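Local atomic coordinates of arabinosyltransferase C (Mycobacterium tuberculosis, PDB entry 3PTY), a protein that polymerises arabinose into the arabinan of the mycobacterial cell wall, its C-terminal extracellular domain acting as a lectin-like carbohydrate-binding module. Residues 107-117 with 120-133. Sequence-based numbering, arbitrary orientation.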
ATOM      1  N   GLY A 107       4.312  10.968 -17.892  1.00 59.60           N
ATOM      2  CA  GLY A 107       4.971  12.199 -18.292  1.00 58.96           C
ATOM      3  C   GLY A 107       4.873  12.498 -19.779  1.00 59.34           C
ATOM      4  O   GLY A 107       3.776  12.690 -20.322  1.00 43.60           O
ATOM      5  N   THR A 108       6.030  12.530 -20.437  1.00 68.19           N
ATOM      6  CA  THR A 108       6.129  12.926 -21.841  1.00 75.70           C
ATOM      7  C   THR A 108       7.058  12.011 -22.646  1.00 78.14           C
ATOM      8  O   THR A 108       8.059  11.515 -22.125  1.00 81.15           O
ATOM      9  CB  THR A 108       6.616  14.387 -21.963  1.00 80.21           C
ATOM     10  OG1 THR A 108       5.519  15.278 -21.722  1.00 81.08           O
ATOM     11  CG2 THR A 108       7.185  14.658 -23.345  1.00 83.50           C
ATOM     12  N   THR A 109       6.719  11.788 -23.915  1.00 71.33           N
ATOM     13  CA  THR A 109       7.548  10.979 -24.805  1.00 64.54           C
ATOM     14  C   THR A 109       8.316  11.844 -25.802  1.00 65.93           C
ATOM     15  O   THR A 109       7.937  12.986 -26.068  1.00 63.49           O
ATOM     16  CB  THR A 109       6.713   9.945 -25.592  1.00 61.58           C
ATOM     17  OG1 THR A 109       5.684  10.613 -26.335  1.00 56.21           O
ATOM     18  CG2 THR A 109       6.082   8.929 -24.646  1.00 64.49           C
ATOM     19  N   ALA A 110       9.391  11.291 -26.355  1.00 68.98           N
ATOM     20  CA  ALA A 110      10.192  11.992 -27.352  1.00 70.59           C
ATOM     21  C   ALA A 110       9.403  12.180 -28.647  1.00 65.93           C
ATOM     22  O   ALA A 110       9.238  13.304 -29.126  1.00 70.31           O
ATOM     23  CB  ALA A 110      11.485  11.236 -27.621  1.00 73.25           C
ATOM     24  N   ALA A 111       8.916  11.074 -29.204  1.00 53.49           N
ATOM     25  CA  ALA A 111       8.162  11.105 -30.454  1.00 49.79           C
ATOM     26  C   ALA A 111       6.657  11.244 -30.199  1.00 42.76           C
ATOM     27  O   ALA A 111       6.131  10.689 -29.238  1.00 40.80           O
ATOM     28  CB  ALA A 111       8.455   9.854 -31.278  1.00 46.06           C
ATOM     29  N   PRO A 112       5.958  11.989 -31.067  1.00 40.64           N
ATOM     30  CA  PRO A 112       4.520  12.202 -30.879  1.00 33.10           C
ATOM     31  C   PRO A 112       3.714  10.971 -31.276  1.00 31.65           C
ATOM     32  O   PRO A 112       4.175  10.148 -32.065  1.00 29.88           O
ATOM     33  CB  PRO A 112       4.199  13.362 -31.836  1.00 35.38           C
ATOM     34  CG  PRO A 112       5.537  13.815 -32.411  1.00 40.78           C
ATOM     35  CD  PRO A 112       6.455  12.648 -32.283  1.00 40.42           C
ATOM     36  N   GLY A 113       2.513  10.847 -30.727  1.00 28.99           N
ATOM     37  CA  GLY A 113       1.606   9.795 -31.137  1.00 29.33           C
ATOM     38  C   GLY A 113       0.896  10.156 -32.426  1.00 27.59           C
ATOM     39  O   GLY A 113       1.202  11.170 -33.063  1.00 26.03           O
ATOM     40  N   ILE A 114      -0.071   9.329 -32.800  1.00 28.74           N
ATOM     41  CA  ILE A 114      -0.735   9.447 -34.090  1.00 28.56           C
ATOM     42  C   ILE A 114      -1.349  10.821 -34.382  1.00 30.58           C
ATOM     43  O   ILE A 114      -1.274  11.296 -35.517  1.00 27.77           O
ATOM     44  CB  ILE A 114      -1.783   8.344 -34.285  1.00 27.52           C
ATOM     45  CG1 ILE A 114      -2.277   8.340 -35.731  1.00 31.90           C
ATOM     46  CG2 ILE A 114      -2.933   8.497 -33.282  1.00 26.83           C
ATOM     47  CD1 ILE A 114      -2.975   7.058 -36.126  1.00 41.98           C
ATOM     48  N   ASN A 115      -1.956  11.468 -33.387  1.00 25.13           N
ATOM     49  CA  ASN A 115      -2.494  12.804 -33.638  1.00 27.27           C
ATOM     50  C   ASN A 115      -1.663  13.940 -33.042  1.00 24.60           C
ATOM     51  O   ASN A 115      -2.155  15.048 -32.886  1.00 25.81           O
ATOM     52  CB  ASN A 115      -4.004  12.921 -33.297  1.00 24.45           C
ATOM     53  CG  ASN A 115      -4.272  13.113 -31.811  1.00 27.73           C
ATOM     54  OD1 ASN A 115      -3.563  12.583 -30.951  1.00 24.01           O
ATOM     55  ND2 ASN A 115      -5.322  13.866 -31.503  1.00 23.83           N
ATOM     56  N   GLY A 116      -0.400  13.652 -32.730  1.00 22.99           N
ATOM     57  CA  GLY A 116       0.562  14.681 -32.364  1.00 23.71           C
ATOM     58  C   GLY A 116       0.827  14.850 -30.878  1.00 29.99           C
ATOM     59  O   GLY A 116       1.541  15.766 -30.471  1.00 22.64           O
ATOM     60  N   SER A 117       0.245  13.978 -30.061  1.00 23.38           N
ATOM     61  CA  SER A 117       0.395  14.090 -28.614  1.00 22.52           C
ATOM     62  C   SER A 117       1.717  13.502 -28.151  1.00 23.06           C
ATOM     63  O   SER A 117       2.105  12.420 -28.582  1.00 25.90           O
ATOM     64  CB  SER A 117      -0.748  13.366 -27.893  1.00 21.77           C
ATOM     65  OG  SER A 117      -0.640  13.571 -26.493  1.00 22.09           O
ATOM     66  N   ARG A 120       2.582  10.755 -22.354  1.00 23.15           N
ATOM     67  CA  ARG A 120       2.870   9.337 -22.177  1.00 26.34           C
ATOM     68  C   ARG A 120       1.573   8.632 -21.791  1.00 27.81           C
ATOM     69  O   ARG A 120       0.895   9.045 -20.850  1.00 28.27           O
ATOM     70  CB  ARG A 120       3.944   9.122 -21.107  1.00 35.60           C
ATOM     71  CG  ARG A 120       4.480   7.698 -21.047  1.00 49.95           C
ATOM     72  CD  ARG A 120       5.670   7.582 -20.090  1.00 59.77           C
ATOM     73  NE  ARG A 120       6.801   8.401 -20.522  1.00 67.96           N
ATOM     74  CZ  ARG A 120       7.770   7.973 -21.327  1.00 73.69           C
ATOM     75  NH1 ARG A 120       7.750   6.731 -21.789  1.00 74.16           N
ATOM     76  NH2 ARG A 120       8.759   8.789 -21.671  1.00 74.87           N
ATOM     77  N   LEU A 121       1.220   7.587 -22.533  1.00 22.37           N
ATOM     78  CA  LEU A 121      -0.070   6.917 -22.351  1.00 23.03           C
ATOM     79  C   LEU A 121       0.038   5.748 -21.383  1.00 25.84           C
ATOM     80  O   LEU A 121       1.049   5.063 -21.361  1.00 24.22           O
ATOM     81  CB  LEU A 121      -0.583   6.396 -23.694  1.00 23.91           C
ATOM     82  CG  LEU A 121      -0.782   7.449 -24.788  1.00 28.02           C
ATOM     83  CD1 LEU A 121      -1.397   6.817 -26.027  1.00 22.44           C
ATOM     84  CD2 LEU A 121      -1.640   8.584 -24.266  1.00 25.41           C
ATOM     85  N   PRO A 122      -1.024   5.497 -20.601  1.00 23.19           N
ATOM     86  CA  PRO A 122      -1.028   4.384 -19.646  1.00 20.54           C
ATOM     87  C   PRO A 122      -1.447   3.065 -20.284  1.00 24.11           C
ATOM     88  O   PRO A 122      -1.806   3.037 -21.461  1.00 22.58           O
ATOM     89  CB  PRO A 122      -2.094   4.824 -18.648  1.00 21.55           C
ATOM     90  CG  PRO A 122      -3.147   5.468 -19.552  1.00 19.00           C
ATOM     91  CD  PRO A 122      -2.311   6.225 -20.595  1.00 22.07           C
ATOM     92  N   TYR A 123      -1.390   1.987 -19.502  1.00 21.25           N
ATOM     93  CA  TYR A 123      -2.000   0.704 -19.858  1.00 20.42           C
ATOM     94  C   TYR A 123      -1.463   0.084 -21.136  1.00 21.61           C
ATOM     95  O   TYR A 123      -2.122  -0.757 -21.749  1.00 22.70           O
ATOM     96  CB  TYR A 123      -3.522   0.841 -19.953  1.00 16.14           C
ATOM     97  CG  TYR A 123      -4.144   1.470 -18.727  1.00 20.54           C
ATOM     98  CD1 TYR A 123      -5.034   2.530 -18.843  1.00 20.41           C
ATOM     99  CD2 TYR A 123      -3.829   1.011 -17.453  1.00 19.57           C
ATOM    100  CE1 TYR A 123      -5.597   3.113 -17.731  1.00 19.56           C
ATOM    101  CE2 TYR A 123      -4.393   1.588 -16.329  1.00 20.92           C
ATOM    102  CZ  TYR A 123      -5.274   2.635 -16.475  1.00 25.55           C
ATOM    103  OH  TYR A 123      -5.840   3.212 -15.366  1.00 23.91           O
ATOM    104  N   ASN A 124      -0.264   0.494 -21.525  1.00 21.97           N
ATOM    105  CA  ASN A 124       0.331   0.036 -22.776  1.00 26.35           C
ATOM    106  C   ASN A 124      -0.481   0.383 -24.022  1.00 25.80           C
ATOM    107  O   ASN A 124      -0.380  -0.295 -25.045  1.00 22.92           O
ATOM    108  CB  ASN A 124       0.634  -1.462 -22.716  1.00 35.50           C
ATOM    109  CG  ASN A 124       1.899  -1.761 -21.924  1.00 39.64           C
ATOM    110  OD1 ASN A 124       2.944  -1.140 -22.139  1.00 44.51           O
ATOM    111  ND2 ASN A 124       1.808  -2.701 -21.004  1.00 37.97           N
ATOM    112  N   LEU A 125      -1.293   1.435 -23.936  1.00 20.49           N
ATOM    113  CA  LEU A 125      -1.903   2.007 -25.138  1.00 20.03           C
ATOM    114  C   LEU A 125      -0.803   2.396 -26.122  1.00 23.72           C
ATOM    115  O   LEU A 125       0.193   3.009 -25.745  1.00 23.41           O
ATOM    116  CB  LEU A 125      -2.738   3.244 -24.787  1.00 17.44           C
ATOM    117  CG  LEU A 125      -4.061   2.964 -24.067  1.00 18.37           C
ATOM    118  CD1 LEU A 125      -4.552   4.210 -23.330  1.00 17.50           C
ATOM    119  CD2 LEU A 125      -5.119   2.455 -25.048  1.00 18.47           C
ATOM    120  N   ASP A 126      -0.994   2.047 -27.387  1.00 23.94           N
ATOM    121  CA  ASP A 126       0.006   2.315 -28.416  1.00 27.65           C
ATOM    122  C   ASP A 126      -0.210   3.714 -29.002  1.00 22.01           C
ATOM    123  O   ASP A 126      -1.201   3.956 -29.682  1.00 24.93           O
ATOM    124  CB  ASP A 126      -0.102   1.244 -29.504  1.00 27.15           C
ATOM    125  CG  ASP A 126       0.878   1.454 -30.651  1.00 29.88           C
ATOM    126  OD1 ASP A 126       1.710   2.384 -30.591  1.00 25.49           O
ATOM    127  OD2 ASP A 126       0.807   0.667 -31.615  1.00 31.89           O
ATOM    128  N   PRO A 127       0.723   4.639 -28.742  1.00 25.19           N
ATOM    129  CA  PRO A 127       0.559   6.022 -29.222  1.00 27.72           C
ATOM    130  C   PRO A 127       0.354   6.095 -30.733  1.00 27.10           C
ATOM    131  O   PRO A 127      -0.336   6.996 -31.219  1.00 25.05           O
ATOM    132  CB  PRO A 127       1.886   6.691 -28.852  1.00 26.78           C
ATOM    133  CG  PRO A 127       2.477   5.826 -27.780  1.00 33.76           C
ATOM    134  CD  PRO A 127       2.019   4.428 -28.073  1.00 29.93           C
ATOM    135  N   ALA A 128       0.940   5.157 -31.469  1.00 26.00           N
ATOM    136  CA  ALA A 128       0.795   5.148 -32.924  1.00 28.28           C
ATOM    137  C   ALA A 128      -0.623   4.772 -33.336  1.00 28.33           C
ATOM    138  O   ALA A 128      -1.003   4.942 -34.493  1.00 28.70           O
ATOM    139  CB  ALA A 128       1.822   4.207 -33.576  1.00 32.48           C
ATOM    140  N   ARG A 129      -1.411   4.276 -32.385  1.00 23.41           N
ATOM    141  CA  ARG A 129      -2.793   3.881 -32.665  1.00 23.61           C
ATOM    142  C   ARG A 129      -3.803   4.531 -31.722  1.00 23.48           C
ATOM    143  O   ARG A 129      -4.975   4.156 -31.708  1.00 24.39           O
ATOM    144  CB  ARG A 129      -2.948   2.356 -32.589  1.00 25.20           C
ATOM    145  CG  ARG A 129      -2.358   1.606 -33.793  1.00 37.53           C
ATOM    146  CD  ARG A 129      -2.617   0.109 -33.679  1.00 37.24           C
ATOM    147  NE  ARG A 129      -1.798  -0.477 -32.627  1.00 35.51           N
ATOM    148  CZ  ARG A 129      -2.057  -1.634 -32.027  1.00 37.60           C
ATOM    149  NH1 ARG A 129      -3.124  -2.345 -32.365  1.00 38.29           N
ATOM    150  NH2 ARG A 129      -1.242  -2.081 -31.083  1.00 34.29           N
ATOM    151  N   THR A 130      -3.359   5.502 -30.937  1.00 21.83           N
ATOM    152  CA  THR A 130      -4.223   6.076 -29.912  1.00 19.49           C
ATOM    153  C   THR A 130      -4.159   7.591 -29.891  1.00 19.56           C
ATOM    154  O   THR A 130      -3.275   8.165 -29.264  1.00 20.67           O
ATOM    155  CB  THR A 130      -3.842   5.559 -28.515  1.00 18.98           C
ATOM    156  OG1 THR A 130      -3.688   4.134 -28.561  1.00 22.35           O
ATOM    157  CG2 THR A 130      -4.927   5.921 -27.502  1.00 16.15           C
ATOM    158  N   PRO A 131      -5.103   8.247 -30.577  1.00 19.84           N
ATOM    159  CA  PRO A 131      -5.193   9.706 -30.480  1.00 17.87           C
ATOM    160  C   PRO A 131      -5.593  10.104 -29.065  1.00 22.22           C
ATOM    161  O   PRO A 131      -6.240   9.326 -28.361  1.00 22.27           O
ATOM    162  CB  PRO A 131      -6.331  10.076 -31.445  1.00 22.57           C
ATOM    163  CG  PRO A 131      -6.963   8.805 -31.881  1.00 25.64           C
ATOM    164  CD  PRO A 131      -6.232   7.635 -31.298  1.00 21.65           C
ATOM    165  N   VAL A 132      -5.218  11.313 -28.667  1.00 21.66           N
ATOM    166  CA  VAL A 132      -5.580  11.855 -27.366  1.00 20.94           C
ATOM    167  C   VAL A 132      -6.030  13.284 -27.585  1.00 21.83           C
ATOM    168  O   VAL A 132      -5.442  13.985 -28.403  1.00 22.13           O
ATOM    169  CB  VAL A 132      -4.356  11.932 -26.420  1.00 30.48           C
ATOM    170  CG1 VAL A 132      -4.806  12.291 -25.012  1.00 33.98           C
ATOM    171  CG2 VAL A 132      -3.599  10.635 -26.411  1.00 29.95           C
ATOM    172  N   LEU A 133      -7.059  13.716 -26.861  1.00 18.91           N
ATOM    173  CA  LEU A 133      -7.447  15.128 -26.843  1.00 19.77           C
ATOM    174  C   LEU A 133      -7.757  15.575 -25.412  1.00 23.12           C
ATOM    175  O   LEU A 133      -8.477  14.881 -24.686  1.00 22.28           O
ATOM    176  CB  LEU A 133      -8.655  15.375 -27.751  1.00 18.56           C
ATOM    177  CG  LEU A 133      -8.434  15.264 -29.265  1.00 19.36           C
ATOM    178  CD1 LEU A 133      -9.758  15.416 -30.013  1.00 18.27           C
ATOM    179  CD2 LEU A 133      -7.396  16.291 -29.772  1.00 19.16           C
TER
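Residues 107-117 and 120-133 meet as two irregular coils whose backbones are bonded at two points, at the start of both and again midway along 120-133: Arg120 N donates to Gly107 O at 3.0 Å, and Ile114 N to Pro127 O at 2.8 Å. Gly113 opens a type I turn to Gly116, and its CA lies 3.4 Å from Pro127 O, where the backbone leaves no room for a side chain. On this turn Asn115 turns its whole amide to the backbone of Val132: OD1 receives Val132 N at 3.1 Å from above the amide plane, while the N-H of ND2 runs in that plane to Val132 O, also 3.1 Å away. This pair of bonds fixes the rotation of the amide, which packs its CG against Pro131 CB and sets ND2 beside Leu133 CD2. The two coils belong to one long connection of the C-terminal domain, and Val132 leads directly into strand 133-134 at the border of an antiparallel sheet in this beta-sandwich protein. Beside Asn115, Ile114 lays CG2 against Pro131 CD at 3.9 Å; with CG1 anti to the backbone N (chi1 -170°), its CD1 reaches the carbonyl of Ala128. Leu55 of helix 55-58 packs on both Ile114 and Pro131. Deeper in, Ser117 rests alongside Val132, its OG hydrogen-bonded to Pro69 O. At the exposed end, Arg120 bends at chi3 (-62°), bringing NH2 2.9 Å from Thr108 O in a bent bond (131° at the hydrogen), while Thr109 CG2 sits over the centre of one guanidinium face, 3.8 Å above its plane.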